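Long-range contact in Lmo1340 protein (Listeria monocytogenes, PDB 4NLM), which is of unknown function but folds as a YqgU-like six-bladed beta propeller and is probably a lipoprotein displayed on the bacterial surface: residues Glu330-Asp342 with Ile345-Asn357. Residues are numbered along the deposited sequence; the frame is centred on the assembly and turned at random.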
loop_
_atom_site.group_PDB
_atom_site.type_symbol
_atom_site.label_atom_id
_atom_site.label_comp_id
_atom_site.label_asym_id
_atom_site.label_seq_id
_atom_site.Cartn_x
_atom_site.Cartn_y
_atom_site.Cartn_z
ATOM N N GLU A 330 -2.486 11.854 -4.970
ATOM C CA GLU A 330 -3.566 12.597 -4.377
ATOM C C GLU A 330 -4.417 13.290 -5.405
ATOM O O GLU A 330 -5.631 13.393 -5.214
ATOM C CB GLU A 330 -2.963 13.636 -3.407
ATOM C CG GLU A 330 -3.917 14.476 -2.629
ATOM C CD GLU A 330 -4.509 13.780 -1.451
ATOM O OE1 GLU A 330 -4.141 12.635 -1.215
ATOM O OE2 GLU A 330 -5.321 14.408 -0.740
ATOM N N THR A 331 -3.789 13.802 -6.460
ATOM C CA THR A 331 -4.466 14.550 -7.509
ATOM C C THR A 331 -4.068 14.058 -8.891
ATOM O O THR A 331 -3.086 13.314 -9.023
ATOM C CB THR A 331 -4.122 16.051 -7.438
ATOM O OG1 THR A 331 -2.731 16.253 -7.750
ATOM C CG2 THR A 331 -4.461 16.620 -6.054
ATOM N N GLY A 332 -4.836 14.416 -9.906
ATOM C CA GLY A 332 -4.544 14.015 -11.288
ATOM C C GLY A 332 -4.882 12.573 -11.562
ATOM O O GLY A 332 -5.286 11.802 -10.684
ATOM N N ASP A 333 -4.576 12.177 -12.793
ATOM C CA ASP A 333 -4.992 10.873 -13.321
ATOM C C ASP A 333 -3.901 9.879 -13.569
ATOM O O ASP A 333 -4.157 8.841 -14.182
ATOM C CB ASP A 333 -5.814 11.102 -14.585
ATOM C CG ASP A 333 -7.018 11.968 -14.304
ATOM O OD1 ASP A 333 -7.755 11.689 -13.318
ATOM O OD2 ASP A 333 -7.182 12.939 -15.042
ATOM N N LEU A 334 -2.707 10.154 -13.095
ATOM C CA LEU A 334 -1.604 9.235 -13.327
ATOM C C LEU A 334 -1.530 8.176 -12.232
ATOM O O LEU A 334 -1.646 8.467 -11.046
ATOM C CB LEU A 334 -0.297 9.988 -13.432
ATOM C CG LEU A 334 -0.213 11.061 -14.487
ATOM C CD1 LEU A 334 1.169 11.671 -14.493
ATOM C CD2 LEU A 334 -0.564 10.521 -15.867
ATOM N N VAL A 335 -1.219 6.948 -12.666
ATOM C CA VAL A 335 -1.210 5.803 -11.756
ATOM C C VAL A 335 0.028 4.968 -12.057
ATOM O O VAL A 335 0.276 4.583 -13.210
ATOM C CB VAL A 335 -2.480 4.969 -11.973
ATOM C CG1 VAL A 335 -2.450 3.662 -11.199
ATOM C CG2 VAL A 335 -3.722 5.778 -11.643
ATOM N N LEU A 336 0.837 4.723 -11.036
ATOM C CA LEU A 336 1.984 3.808 -11.185
ATOM C C LEU A 336 1.442 2.412 -11.316
ATOM O O LEU A 336 0.496 2.025 -10.655
ATOM C CB LEU A 336 2.914 3.924 -9.991
ATOM C CG LEU A 336 3.686 5.251 -9.890
ATOM C CD1 LEU A 336 4.261 5.423 -8.493
ATOM C CD2 LEU A 336 4.781 5.308 -10.946
ATOM N N TYR A 337 2.128 1.614 -12.141
ATOM C CA TYR A 337 1.704 0.262 -12.443
ATOM C C TYR A 337 2.895 -0.686 -12.491
ATOM O O TYR A 337 3.914 -0.350 -13.081
ATOM C CB TYR A 337 1.000 0.230 -13.818
ATOM C CG TYR A 337 0.648 -1.147 -14.352
ATOM C CD1 TYR A 337 -0.290 -1.922 -13.737
ATOM C CD2 TYR A 337 1.286 -1.673 -15.477
ATOM C CE1 TYR A 337 -0.628 -3.166 -14.201
ATOM C CE2 TYR A 337 0.976 -2.930 -15.972
ATOM C CZ TYR A 337 0.024 -3.686 -15.333
ATOM O OH TYR A 337 -0.246 -4.955 -15.836
ATOM N N GLY A 338 2.705 -1.861 -11.903
ATOM C CA GLY A 338 3.698 -2.954 -11.992
ATOM C C GLY A 338 4.252 -3.322 -10.652
ATOM O O GLY A 338 4.220 -2.515 -9.701
ATOM N N TYR A 339 4.869 -4.494 -10.574
ATOM C CA TYR A 339 5.484 -4.902 -9.338
ATOM C C TYR A 339 6.594 -3.959 -8.905
ATOM O O TYR A 339 6.857 -3.849 -7.685
ATOM C CB TYR A 339 6.029 -6.348 -9.449
ATOM C CG TYR A 339 4.895 -7.358 -9.454
ATOM C CD1 TYR A 339 4.223 -7.661 -8.275
ATOM C CD2 TYR A 339 4.458 -7.940 -10.611
ATOM C CE1 TYR A 339 3.152 -8.514 -8.255
ATOM C CE2 TYR A 339 3.389 -8.836 -10.613
ATOM C CZ TYR A 339 2.750 -9.125 -9.427
ATOM O OH TYR A 339 1.689 -9.988 -9.375
ATOM N N LEU A 340 7.243 -3.269 -9.851
ATOM C CA LEU A 340 8.311 -2.329 -9.535
ATOM C C LEU A 340 7.884 -0.861 -9.775
ATOM O O LEU A 340 8.728 0.028 -9.702
ATOM C CB LEU A 340 9.570 -2.651 -10.323
ATOM C CG LEU A 340 10.079 -4.057 -10.138
ATOM C CD1 LEU A 340 11.365 -4.210 -10.925
ATOM C CD2 LEU A 340 10.308 -4.425 -8.677
ATOM N N PHE A 341 6.604 -0.639 -10.129
ATOM C CA PHE A 341 6.071 0.689 -10.431
ATOM C C PHE A 341 6.929 1.387 -11.475
ATOM O O PHE A 341 7.211 2.587 -11.387
ATOM C CB PHE A 341 5.912 1.567 -9.161
ATOM C CG PHE A 341 4.766 1.192 -8.260
ATOM C CD1 PHE A 341 3.615 0.605 -8.709
ATOM C CD2 PHE A 341 4.839 1.537 -6.923
ATOM C CE1 PHE A 341 2.585 0.294 -7.832
ATOM C CE2 PHE A 341 3.813 1.247 -6.047
ATOM C CZ PHE A 341 2.670 0.632 -6.493
ATOM N N ASP A 342 7.271 0.634 -12.527
ATOM C CA ASP A 342 8.105 1.160 -13.583
ATOM C C ASP A 342 7.352 1.692 -14.794
ATOM O O ASP A 342 7.974 2.202 -15.729
ATOM C CB ASP A 342 9.122 0.086 -14.029
ATOM C CG ASP A 342 8.470 -1.160 -14.538
ATOM O OD1 ASP A 342 7.420 -1.594 -14.071
ATOM O OD2 ASP A 342 9.038 -1.758 -15.468
ATOM N N ILE A 345 0.201 4.677 -15.995
ATOM C CA ILE A 345 -1.023 4.705 -16.773
ATOM C C ILE A 345 -1.723 6.040 -16.574
ATOM O O ILE A 345 -1.887 6.529 -15.446
ATOM C CB ILE A 345 -1.994 3.615 -16.290
ATOM C CG1 ILE A 345 -1.337 2.232 -16.354
ATOM C CG2 ILE A 345 -3.310 3.705 -17.066
ATOM C CD1 ILE A 345 -2.173 1.144 -15.730
ATOM N N ASP A 346 -2.141 6.679 -17.667
ATOM C CA ASP A 346 -2.953 7.887 -17.584
ATOM C C ASP A 346 -4.405 7.407 -17.660
ATOM O O ASP A 346 -4.864 6.954 -18.702
ATOM C CB ASP A 346 -2.574 8.842 -18.718
ATOM C CG ASP A 346 -3.319 10.139 -18.684
ATOM O OD1 ASP A 346 -4.466 10.155 -18.208
ATOM O OD2 ASP A 346 -2.733 11.134 -19.162
ATOM N N THR A 347 -5.128 7.570 -16.556
ATOM C CA THR A 347 -6.474 7.037 -16.437
ATOM C C THR A 347 -7.541 7.826 -17.180
ATOM O O THR A 347 -8.673 7.356 -17.319
ATOM C CB THR A 347 -6.866 6.830 -14.965
ATOM O OG1 THR A 347 -5.990 5.856 -14.378
ATOM C CG2 THR A 347 -8.287 6.338 -14.868
ATOM N N LYS A 348 -7.178 9.014 -17.655
ATOM C CA LYS A 348 -8.067 9.839 -18.455
ATOM C C LYS A 348 -8.050 9.383 -19.932
ATOM O O LYS A 348 -9.108 9.290 -20.563
ATOM C CB LYS A 348 -7.647 11.298 -18.338
ATOM C CG LYS A 348 -8.516 12.254 -19.132
ATOM C CD LYS A 348 -8.096 13.695 -18.852
ATOM C CE LYS A 348 -8.813 14.691 -19.716
ATOM N NZ LYS A 348 -8.481 16.090 -19.330
ATOM N N THR A 349 -6.853 9.139 -20.453
ATOM C CA THR A 349 -6.622 8.805 -21.849
ATOM C C THR A 349 -6.433 7.316 -22.149
ATOM O O THR A 349 -6.536 6.894 -23.314
ATOM C CB THR A 349 -5.338 9.509 -22.365
ATOM O OG1 THR A 349 -4.172 8.932 -21.757
ATOM C CG2 THR A 349 -5.374 11.040 -22.119
ATOM N N GLY A 350 -6.096 6.527 -21.129
ATOM C CA GLY A 350 -5.779 5.135 -21.316
ATOM C C GLY A 350 -4.327 4.892 -21.733
ATOM O O GLY A 350 -3.910 3.740 -21.880
ATOM N N LYS A 351 -3.560 5.946 -21.992
ATOM C CA LYS A 351 -2.183 5.752 -22.432
ATOM C C LYS A 351 -1.273 5.260 -21.326
ATOM O O LYS A 351 -1.426 5.621 -20.164
ATOM C CB LYS A 351 -1.594 7.037 -23.007
ATOM C CG LYS A 351 -2.169 7.418 -24.349
ATOM C CD LYS A 351 -1.458 8.623 -24.958
ATOM C CE LYS A 351 -0.001 8.361 -25.305
ATOM N NZ LYS A 351 0.197 7.221 -26.240
HETATM N N MSE A 352 -0.306 4.447 -21.720
HETATM C CA MSE A 352 0.676 3.878 -20.793
HETATM C C MSE A 352 2.042 4.370 -21.199
HETATM O O MSE A 352 2.310 4.577 -22.393
HETATM C CB MSE A 352 0.562 2.362 -20.798
HETATM C CG MSE A 352 1.445 1.718 -19.735
HETATM SE SE MSE A 352 0.875 -0.148 -19.419
HETATM C CE MSE A 352 -1.065 0.105 -19.194
ATOM N N TYR A 353 2.908 4.566 -20.206
ATOM C CA TYR A 353 4.250 5.083 -20.404
ATOM C C TYR A 353 5.252 4.299 -19.601
ATOM O O TYR A 353 4.986 3.905 -18.482
ATOM C CB TYR A 353 4.324 6.520 -19.934
ATOM C CG TYR A 353 3.328 7.409 -20.608
ATOM C CD1 TYR A 353 2.049 7.572 -20.088
ATOM C CD2 TYR A 353 3.669 8.097 -21.752
ATOM C CE1 TYR A 353 1.125 8.388 -20.719
ATOM C CE2 TYR A 353 2.755 8.896 -22.402
ATOM C CZ TYR A 353 1.490 9.057 -21.878
ATOM O OH TYR A 353 0.598 9.870 -22.543
ATOM N N ASN A 354 6.425 4.099 -20.166
ATOM C CA ASN A 354 7.512 3.479 -19.441
ATOM C C ASN A 354 8.238 4.588 -18.704
ATOM O O ASN A 354 8.731 5.535 -19.294
ATOM C CB ASN A 354 8.465 2.809 -20.417
ATOM C CG ASN A 354 7.851 1.611 -21.111
ATOM O OD1 ASN A 354 7.069 0.873 -20.531
ATOM N ND2 ASN A 354 8.229 1.400 -22.363
ATOM N N LEU A 355 8.241 4.505 -17.386
ATOM C CA LEU A 355 8.938 5.482 -16.550
ATOM C C LEU A 355 10.410 5.058 -16.361
ATOM O O LEU A 355 11.311 5.889 -16.420
ATOM C CB LEU A 355 8.213 5.628 -15.220
ATOM C CG LEU A 355 8.873 6.533 -14.201
ATOM C CD1 LEU A 355 9.025 7.947 -14.743
ATOM C CD2 LEU A 355 8.025 6.523 -12.944
ATOM N N ILE A 356 10.613 3.774 -16.086
ATOM C CA ILE A 356 11.949 3.212 -15.952
ATOM C C ILE A 356 12.113 2.179 -17.053
ATOM O O ILE A 356 11.350 1.212 -17.121
ATOM C CB ILE A 356 12.196 2.514 -14.585
ATOM C CG1 ILE A 356 11.782 3.411 -13.405
ATOM C CG2 ILE A 356 13.653 2.067 -14.482
ATOM C CD1 ILE A 356 12.544 4.694 -13.282
ATOM N N ASN A 357 13.090 2.403 -17.927
ATOM C CA ASN A 357 13.341 1.528 -19.057
ATOM C C ASN A 357 14.479 0.601 -18.774
ATOM O O ASN A 357 15.524 1.019 -18.284
ATOM C CB ASN A 357 13.706 2.362 -20.287
ATOM C CG ASN A 357 12.515 3.122 -20.852
ATOM O OD1 ASN A 357 11.463 2.540 -21.077
ATOM N ND2 ASN A 357 12.691 4.407 -21.115
HETATM O O HOH W 1 9.025 0.159 -17.956
#
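V335 and I345 exchange two backbone hydrogen bonds, I345 N to V335 O at 2.8 Å and V335 N to I345 O, the second the more bent (140° at the hydrogen). One step on, L334 faces D346 as the non-hydrogen-bonded pair, and T347 N then gives a nearly straight bond (171°) to D333 O. On the face that bears L334 and D346, L334 CD2 lies 3.9 Å from D346 CB. On the face bearing V335 and I345, I345 CD1 packs on Y337 CB (3.8 Å) and reaches CG of the ring, which the selenium of one conformer of selenomethionine M352 approaches obliquely, 5.1 Å from the centroid, in a Met-aromatic contact. With CG anti to the backbone N (chi1 173°), the Y337 ring is placed beside I345 CD1, and its OH bonds to the carbonyl of D322. In one conformer of T347, OG1 lies 3.6 Å from V335 CG2. The paired strands 334-337 and 343-346 form a hairpin within an antiparallel propeller blade, flanked by strands 326-328 and 352-357; strand 40-41 from the start of the chain adds a parallel edge, so the two chain ends meet in this sheet. At the far end of the hairpin, D342 O accepts from both L355 N (2.8 Å) and I356 N (3.1 Å), which arrive from one face of its carbonyl plane. A water bridges D342 OD2 and I356 O, adding a second link there. L336 CD2 touches L355 CD2 nearby, and W53 of the neighbouring strand 47-55 packs on L334 and L336. Beyond the T347 bond, D346 OD1 takes K348 N at 3.0 Å in an Asx turn, while T349 OG1 accepts K351 N in an ST turn, shaping the loop that returns the chain to strand 352-357.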